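Local coordinates for protein PHOX (Pseudomonas fluorescens, PDB 4A9V) that acts as an alkaline phosphatase, probably hydrolysing phosphate monoesters with a complex iron-calcium cofactor, at residues P418-W432 and F444-H458. Sequence-based numbering, arbitrary orientation.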
loop_
_atom_site.group_PDB
_atom_site.type_symbol
_atom_site.label_atom_id
_atom_site.label_comp_id
_atom_site.label_asym_id
_atom_site.label_seq_id
_atom_site.Cartn_x
_atom_site.Cartn_y
_atom_site.Cartn_z
ATOM N N PRO A 418 -6.528 -14.186 -15.488
ATOM C CA PRO A 418 -6.409 -13.995 -14.049
ATOM C C PRO A 418 -7.547 -13.178 -13.435
ATOM O O PRO A 418 -7.511 -12.896 -12.232
ATOM C CB PRO A 418 -5.072 -13.276 -13.912
ATOM C CG PRO A 418 -4.950 -12.493 -15.184
ATOM C CD PRO A 418 -5.528 -13.400 -16.233
ATOM N N ASN A 419 -8.537 -12.818 -14.261
ATOM C CA ASN A 419 -9.738 -12.099 -13.819
ATOM C C ASN A 419 -10.991 -12.894 -14.240
ATOM O O ASN A 419 -11.680 -12.527 -15.195
ATOM C CB ASN A 419 -9.759 -10.676 -14.395
ATOM C CG ASN A 419 -8.474 -9.910 -14.107
ATOM O OD1 ASN A 419 -8.242 -9.460 -12.985
ATOM N ND2 ASN A 419 -7.649 -9.724 -15.135
ATOM N N PRO A 420 -11.252 -14.026 -13.560
ATOM C CA PRO A 420 -12.124 -15.066 -14.123
ATOM C C PRO A 420 -13.626 -14.914 -13.846
ATOM O O PRO A 420 -14.398 -15.777 -14.265
ATOM C CB PRO A 420 -11.606 -16.334 -13.455
ATOM C CG PRO A 420 -11.117 -15.860 -12.126
ATOM C CD PRO A 420 -10.444 -14.547 -12.444
ATOM N N ARG A 421 -14.035 -13.872 -13.124
ATOM C CA ARG A 421 -15.439 -13.716 -12.724
ATOM C C ARG A 421 -15.947 -12.312 -13.009
ATOM O O ARG A 421 -15.375 -11.326 -12.542
ATOM C CB ARG A 421 -15.621 -14.011 -11.230
ATOM C CG ARG A 421 -15.325 -15.448 -10.844
ATOM C CD ARG A 421 -15.479 -15.706 -9.353
ATOM N NE ARG A 421 -14.547 -14.894 -8.577
ATOM C CZ ARG A 421 -14.381 -14.994 -7.266
ATOM N NH1 ARG A 421 -15.058 -15.897 -6.574
ATOM N NH2 ARG A 421 -13.522 -14.202 -6.649
ATOM N N GLU A 422 -17.122 -12.227 -13.620
ATOM C CA GLU A 422 -17.830 -10.957 -13.712
ATOM C C GLU A 422 -18.219 -10.485 -12.316
ATOM O O GLU A 422 -18.412 -11.291 -11.408
ATOM C CB GLU A 422 -19.092 -11.110 -14.562
ATOM C CG GLU A 422 -20.166 -11.930 -13.866
ATOM C CD GLU A 422 -21.507 -11.927 -14.572
ATOM O OE1 GLU A 422 -21.635 -11.293 -15.642
ATOM O OE2 GLU A 422 -22.408 -12.648 -14.092
ATOM N N LYS A 423 -18.386 -9.176 -12.158
ATOM C CA LYS A 423 -19.016 -8.629 -10.959
ATOM C C LYS A 423 -18.341 -9.221 -9.712
ATOM O O LYS A 423 -18.983 -9.781 -8.823
ATOM C CB LYS A 423 -20.524 -8.893 -10.969
ATOM C CG LYS A 423 -21.224 -8.249 -12.151
ATOM C CD LYS A 423 -22.701 -8.605 -12.220
ATOM C CE LYS A 423 -23.342 -8.056 -13.487
ATOM N NZ LYS A 423 -24.762 -8.482 -13.644
ATOM N N ASN A 424 -17.023 -9.086 -9.667
ATOM C CA ASN A 424 -16.186 -9.779 -8.708
ATOM C C ASN A 424 -16.162 -9.027 -7.375
ATOM O O ASN A 424 -15.598 -7.938 -7.275
ATOM C CB ASN A 424 -14.781 -9.861 -9.304
ATOM C CG ASN A 424 -13.756 -10.429 -8.347
ATOM O OD1 ASN A 424 -14.090 -11.141 -7.396
ATOM N ND2 ASN A 424 -12.480 -10.188 -8.651
ATOM N N VAL A 425 -16.846 -9.578 -6.377
ATOM C CA VAL A 425 -16.922 -8.942 -5.070
ATOM C C VAL A 425 -15.930 -9.506 -4.054
ATOM O O VAL A 425 -15.817 -8.971 -2.952
ATOM C CB VAL A 425 -18.355 -8.985 -4.492
ATOM C CG1 VAL A 425 -19.340 -8.350 -5.463
ATOM C CG2 VAL A 425 -18.774 -10.405 -4.144
ATOM N N TYR A 426 -15.227 -10.580 -4.412
ATOM C CA TYR A 426 -14.389 -11.291 -3.442
ATOM C C TYR A 426 -12.884 -11.141 -3.643
ATOM O O TYR A 426 -12.135 -11.191 -2.675
ATOM C CB TYR A 426 -14.727 -12.778 -3.408
ATOM C CG TYR A 426 -16.145 -13.081 -2.982
ATOM C CD1 TYR A 426 -16.559 -12.866 -1.675
ATOM C CD2 TYR A 426 -17.052 -13.652 -3.869
ATOM C CE1 TYR A 426 -17.849 -13.181 -1.274
ATOM C CE2 TYR A 426 -18.335 -13.988 -3.471
ATOM C CZ TYR A 426 -18.718 -13.779 -2.170
ATOM O OH TYR A 426 -20.008 -14.110 -1.806
ATOM N N GLY A 427 -12.441 -11.090 -4.898
ATOM C CA GLY A 427 -11.016 -10.999 -5.197
ATOM C C GLY A 427 -10.298 -12.331 -5.327
ATOM O O GLY A 427 -10.890 -13.413 -5.230
ATOM N N GLN A 428 -8.999 -12.231 -5.570
ATOM C CA GLN A 428 -8.170 -13.388 -5.847
ATOM C C GLN A 428 -6.705 -12.980 -5.665
ATOM O O GLN A 428 -6.396 -11.786 -5.563
ATOM C CB GLN A 428 -8.433 -13.939 -7.267
ATOM C CG GLN A 428 -8.106 -12.983 -8.414
ATOM C CD GLN A 428 -9.312 -12.196 -8.911
ATOM O OE1 GLN A 428 -10.344 -12.125 -8.249
ATOM N NE2 GLN A 428 -9.152 -11.533 -10.049
ATOM N N ILE A 429 -5.839 -13.976 -5.496
ATOM C CA ILE A 429 -4.401 -13.734 -5.404
ATOM C C ILE A 429 -3.711 -14.384 -6.595
ATOM O O ILE A 429 -3.828 -15.600 -6.831
ATOM C CB ILE A 429 -3.785 -14.241 -4.085
ATOM C CG1 ILE A 429 -4.510 -13.602 -2.898
ATOM C CG2 ILE A 429 -2.296 -13.926 -4.065
ATOM C CD1 ILE A 429 -4.004 -14.055 -1.542
ATOM N N LEU A 430 -3.023 -13.544 -7.355
ATOM C CA LEU A 430 -2.294 -13.909 -8.550
ATOM C C LEU A 430 -0.831 -14.188 -8.208
ATOM O O LEU A 430 -0.237 -13.476 -7.401
ATOM C CB LEU A 430 -2.394 -12.733 -9.521
ATOM C CG LEU A 430 -1.511 -12.713 -10.761
ATOM C CD1 LEU A 430 -1.853 -13.848 -11.710
ATOM C CD2 LEU A 430 -1.664 -11.371 -11.450
ATOM N N ARG A 431 -0.273 -15.254 -8.776
ATOM C CA ARG A 431 1.134 -15.591 -8.621
ATOM C C ARG A 431 1.786 -15.637 -9.989
ATOM O O ARG A 431 1.184 -16.127 -10.945
ATOM C CB ARG A 431 1.267 -16.952 -7.922
ATOM C CG ARG A 431 2.666 -17.537 -7.937
ATOM C CD ARG A 431 2.825 -18.679 -6.947
ATOM N NE ARG A 431 1.879 -19.758 -7.199
ATOM C CZ ARG A 431 1.632 -20.750 -6.347
ATOM N NH1 ARG A 431 2.300 -20.833 -5.205
ATOM N NH2 ARG A 431 0.699 -21.644 -6.634
ATOM N N TRP A 432 3.047 -15.219 -10.073
ATOM C CA TRP A 432 3.845 -15.522 -11.253
ATOM C C TRP A 432 5.235 -15.957 -10.903
ATOM O O TRP A 432 5.785 -15.631 -9.845
ATOM C CB TRP A 432 3.864 -14.388 -12.292
ATOM C CG TRP A 432 4.424 -13.069 -11.825
ATOM C CD1 TRP A 432 5.728 -12.597 -11.937
ATOM C CD2 TRP A 432 3.659 -11.942 -11.307
ATOM N NE1 TRP A 432 5.809 -11.292 -11.519
ATOM C CE2 TRP A 432 4.594 -10.841 -11.131
ATOM C CE3 TRP A 432 2.327 -11.741 -11.019
ATOM C CZ2 TRP A 432 4.181 -9.594 -10.674
ATOM C CZ3 TRP A 432 1.924 -10.498 -10.538
ATOM C CH2 TRP A 432 2.833 -9.460 -10.344
ATOM N N PHE A 444 6.777 -14.747 -18.024
ATOM C CA PHE A 444 6.535 -15.473 -16.798
ATOM C C PHE A 444 5.365 -16.436 -16.977
ATOM O O PHE A 444 4.553 -16.286 -17.899
ATOM C CB PHE A 444 6.267 -14.501 -15.638
ATOM C CG PHE A 444 5.185 -13.495 -15.919
ATOM C CD1 PHE A 444 3.848 -13.842 -15.788
ATOM C CD2 PHE A 444 5.490 -12.213 -16.337
ATOM C CE1 PHE A 444 2.844 -12.933 -16.071
ATOM C CE2 PHE A 444 4.493 -11.298 -16.612
ATOM C CZ PHE A 444 3.172 -11.642 -16.424
ATOM N N ALA A 445 5.307 -17.423 -16.088
ATOM C CA ALA A 445 4.136 -18.266 -15.918
ATOM C C ALA A 445 3.308 -17.718 -14.758
ATOM O O ALA A 445 3.861 -17.359 -13.731
ATOM C CB ALA A 445 4.581 -19.687 -15.622
ATOM N N TRP A 446 1.989 -17.692 -14.904
ATOM C CA TRP A 446 1.117 -17.224 -13.830
ATOM C C TRP A 446 0.090 -18.262 -13.451
ATOM O O TRP A 446 -0.263 -19.142 -14.250
ATOM C CB TRP A 446 0.455 -15.890 -14.198
ATOM C CG TRP A 446 -0.523 -15.973 -15.344
ATOM C CD1 TRP A 446 -0.273 -15.714 -16.679
ATOM C CD2 TRP A 446 -1.931 -16.350 -15.281
ATOM N NE1 TRP A 446 -1.407 -15.906 -17.432
ATOM C CE2 TRP A 446 -2.430 -16.303 -16.649
ATOM C CE3 TRP A 446 -2.781 -16.752 -14.269
ATOM C CZ2 TRP A 446 -3.716 -16.709 -16.975
ATOM C CZ3 TRP A 446 -4.079 -17.129 -14.603
ATOM C CH2 TRP A 446 -4.525 -17.135 -15.927
ATOM N N ASP A 447 -0.402 -18.169 -12.220
ATOM C CA ASP A 447 -1.539 -18.976 -11.769
ATOM C C ASP A 447 -2.307 -18.197 -10.712
ATOM O O ASP A 447 -1.770 -17.283 -10.093
ATOM C CB ASP A 447 -1.083 -20.351 -11.227
ATOM C CG ASP A 447 -0.367 -20.264 -9.878
ATOM O OD1 ASP A 447 0.759 -19.719 -9.831
ATOM O OD2 ASP A 447 -0.914 -20.773 -8.872
ATOM N N LEU A 448 -3.576 -18.539 -10.521
ATOM C CA LEU A 448 -4.321 -17.971 -9.392
ATOM C C LEU A 448 -4.133 -18.845 -8.155
ATOM O O LEU A 448 -4.699 -19.934 -8.031
ATOM C CB LEU A 448 -5.794 -17.772 -9.705
ATOM C CG LEU A 448 -6.099 -16.663 -10.723
ATOM C CD1 LEU A 448 -7.601 -16.445 -10.849
ATOM C CD2 LEU A 448 -5.401 -15.350 -10.393
ATOM N N PHE A 449 -3.320 -18.343 -7.233
ATOM C CA PHE A 449 -3.022 -19.033 -5.984
ATOM C C PHE A 449 -4.277 -19.261 -5.141
ATOM O O PHE A 449 -4.419 -20.305 -4.515
ATOM C CB PHE A 449 -1.984 -18.223 -5.193
ATOM C CG PHE A 449 -1.657 -18.807 -3.853
ATOM C CD1 PHE A 449 -0.964 -20.000 -3.757
ATOM C CD2 PHE A 449 -2.118 -18.219 -2.690
ATOM C CE1 PHE A 449 -0.748 -20.602 -2.534
ATOM C CE2 PHE A 449 -1.850 -18.785 -1.459
ATOM C CZ PHE A 449 -1.192 -19.999 -1.383
ATOM N N VAL A 450 -5.188 -18.294 -5.126
ATOM C CA VAL A 450 -6.491 -18.501 -4.508
ATOM C C VAL A 450 -7.505 -17.610 -5.207
ATOM O O VAL A 450 -7.164 -16.532 -5.692
ATOM C CB VAL A 450 -6.456 -18.236 -2.982
ATOM C CG1 VAL A 450 -6.229 -16.771 -2.677
ATOM C CG2 VAL A 450 -7.739 -18.734 -2.322
ATOM N N VAL A 451 -8.736 -18.092 -5.307
ATOM C CA VAL A 451 -9.869 -17.283 -5.720
ATOM C C VAL A 451 -10.821 -17.187 -4.535
ATOM O O VAL A 451 -11.362 -18.201 -4.095
ATOM C CB VAL A 451 -10.590 -17.889 -6.938
ATOM C CG1 VAL A 451 -11.704 -16.959 -7.392
ATOM C CG2 VAL A 451 -9.604 -18.149 -8.072
ATOM N N ALA A 452 -10.883 -16.019 -3.903
ATOM C CA ALA A 452 -11.708 -15.874 -2.718
ATOM C C ALA A 452 -13.177 -16.047 -3.078
ATOM O O ALA A 452 -13.593 -15.785 -4.204
ATOM C CB ALA A 452 -11.465 -14.523 -2.064
ATOM N N GLY A 453 -13.959 -16.496 -2.108
ATOM C CA GLY A 453 -15.381 -16.675 -2.318
ATOM C C GLY A 453 -16.079 -17.056 -1.035
ATOM O O GLY A 453 -15.468 -17.113 0.033
ATOM N N ASN A 454 -17.374 -17.315 -1.150
ATOM C CA ASN A 454 -18.173 -17.706 -0.003
ATOM C C ASN A 454 -18.875 -19.025 -0.289
ATOM O O ASN A 454 -19.957 -19.046 -0.872
ATOM C CB ASN A 454 -19.212 -16.632 0.335
ATOM C CG ASN A 454 -19.868 -16.874 1.681
ATOM O OD1 ASN A 454 -20.105 -18.025 2.066
ATOM N ND2 ASN A 454 -20.103 -15.802 2.428
ATOM N N PRO A 455 -18.236 -20.143 0.068
ATOM C CA PRO A 455 -18.807 -21.454 -0.231
ATOM C C PRO A 455 -19.975 -21.827 0.680
ATOM O O PRO A 455 -20.655 -22.810 0.414
ATOM C CB PRO A 455 -17.633 -22.413 -0.013
ATOM C CG PRO A 455 -16.716 -21.693 0.915
ATOM C CD PRO A 455 -16.849 -20.243 0.557
ATOM N N SER A 456 -20.257 -21.009 1.689
ATOM C CA SER A 456 -21.462 -21.192 2.495
ATOM C C SER A 456 -22.700 -20.662 1.772
ATOM O O SER A 456 -23.758 -21.290 1.793
ATOM C CB SER A 456 -21.309 -20.501 3.850
ATOM O OG SER A 456 -20.422 -21.220 4.681
ATOM N N VAL A 457 -22.531 -19.551 1.066
ATOM C CA VAL A 457 -23.639 -18.854 0.430
ATOM C C VAL A 457 -23.758 -19.263 -1.041
ATOM O O VAL A 457 -24.860 -19.323 -1.585
ATOM C CB VAL A 457 -23.441 -17.332 0.542
ATOM C CG1 VAL A 457 -24.508 -16.592 -0.247
ATOM C CG2 VAL A 457 -23.441 -16.897 2.003
ATOM N N HIS A 458 -22.626 -19.596 -1.658
ATOM C CA HIS A 458 -22.555 -19.799 -3.106
ATOM C C HIS A 458 -21.880 -21.102 -3.463
ATOM O O HIS A 458 -21.137 -21.185 -4.441
ATOM C CB HIS A 458 -21.832 -18.630 -3.776
ATOM C CG HIS A 458 -22.562 -17.314 -3.659
ATOM N ND1 HIS A 458 -23.783 -17.107 -4.194
ATOM C CD2 HIS A 458 -22.192 -16.120 -3.049
ATOM C CE1 HIS A 458 -24.152 -15.832 -3.975
ATOM N NE2 HIS A 458 -23.194 -15.243 -3.241
#
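R431 and D447 face each other on neighbouring antiparallel strands and join by side chain and backbone at once, R431 N bonding D447 O and D447 N bonding R431 O. The guanidinium meets the carboxylate side-on: NE of R431 gives a nearly straight bond (170°) to the syn lone pair of D447 OD1 at 2.9 Å, while NH2 reaches OD2, with both oxygens close to the guanidinium plane. CD1 of F449 lies over one face of that plane, and Y399 takes a further bond from R431 NH1. H338 NE2 also bonds D447 OD2. A methionine in place of R431 would probably leave the D447 carboxylate without its charged mate and the edge of the F449 ring without the guanidinium face it rests on.

The backbone is paired from W432–W446 to Q428–V451, slipping by one residue where F449 and V450 both face I429, a classic beta bulge. There I429 N binds V450 O at 2.9 Å, and the bonds returned to I429 O are weak. On the sheet face of L430 and L448, the P418 ring lays CD over the six-membered ring of W446, 4.1 Å from its centroid, and CG and CD of the P420 ring touch L448 CD1.

Beyond the strands, R421 grips A452 O end-on with NH1 (2.8 Å) and NH2, and CG1 of V451 sits 3.3 Å above the centre of the guanidinium; the bend at chi3 (-62°) turns the group there. The Y426 ring takes G453 CA over one face, and its OH bonds D502 O.

In the second shell, N424 OD1 accepts from Y426 N, an Asx turn, and from G427 N, widening it to an Asx motif. N424 ND2 bonds Q428 OE1, and Q428 NE2 bonds P418 O, tying loop to strand. The whole is a bulged beta hairpin of the PhoX beta-propeller.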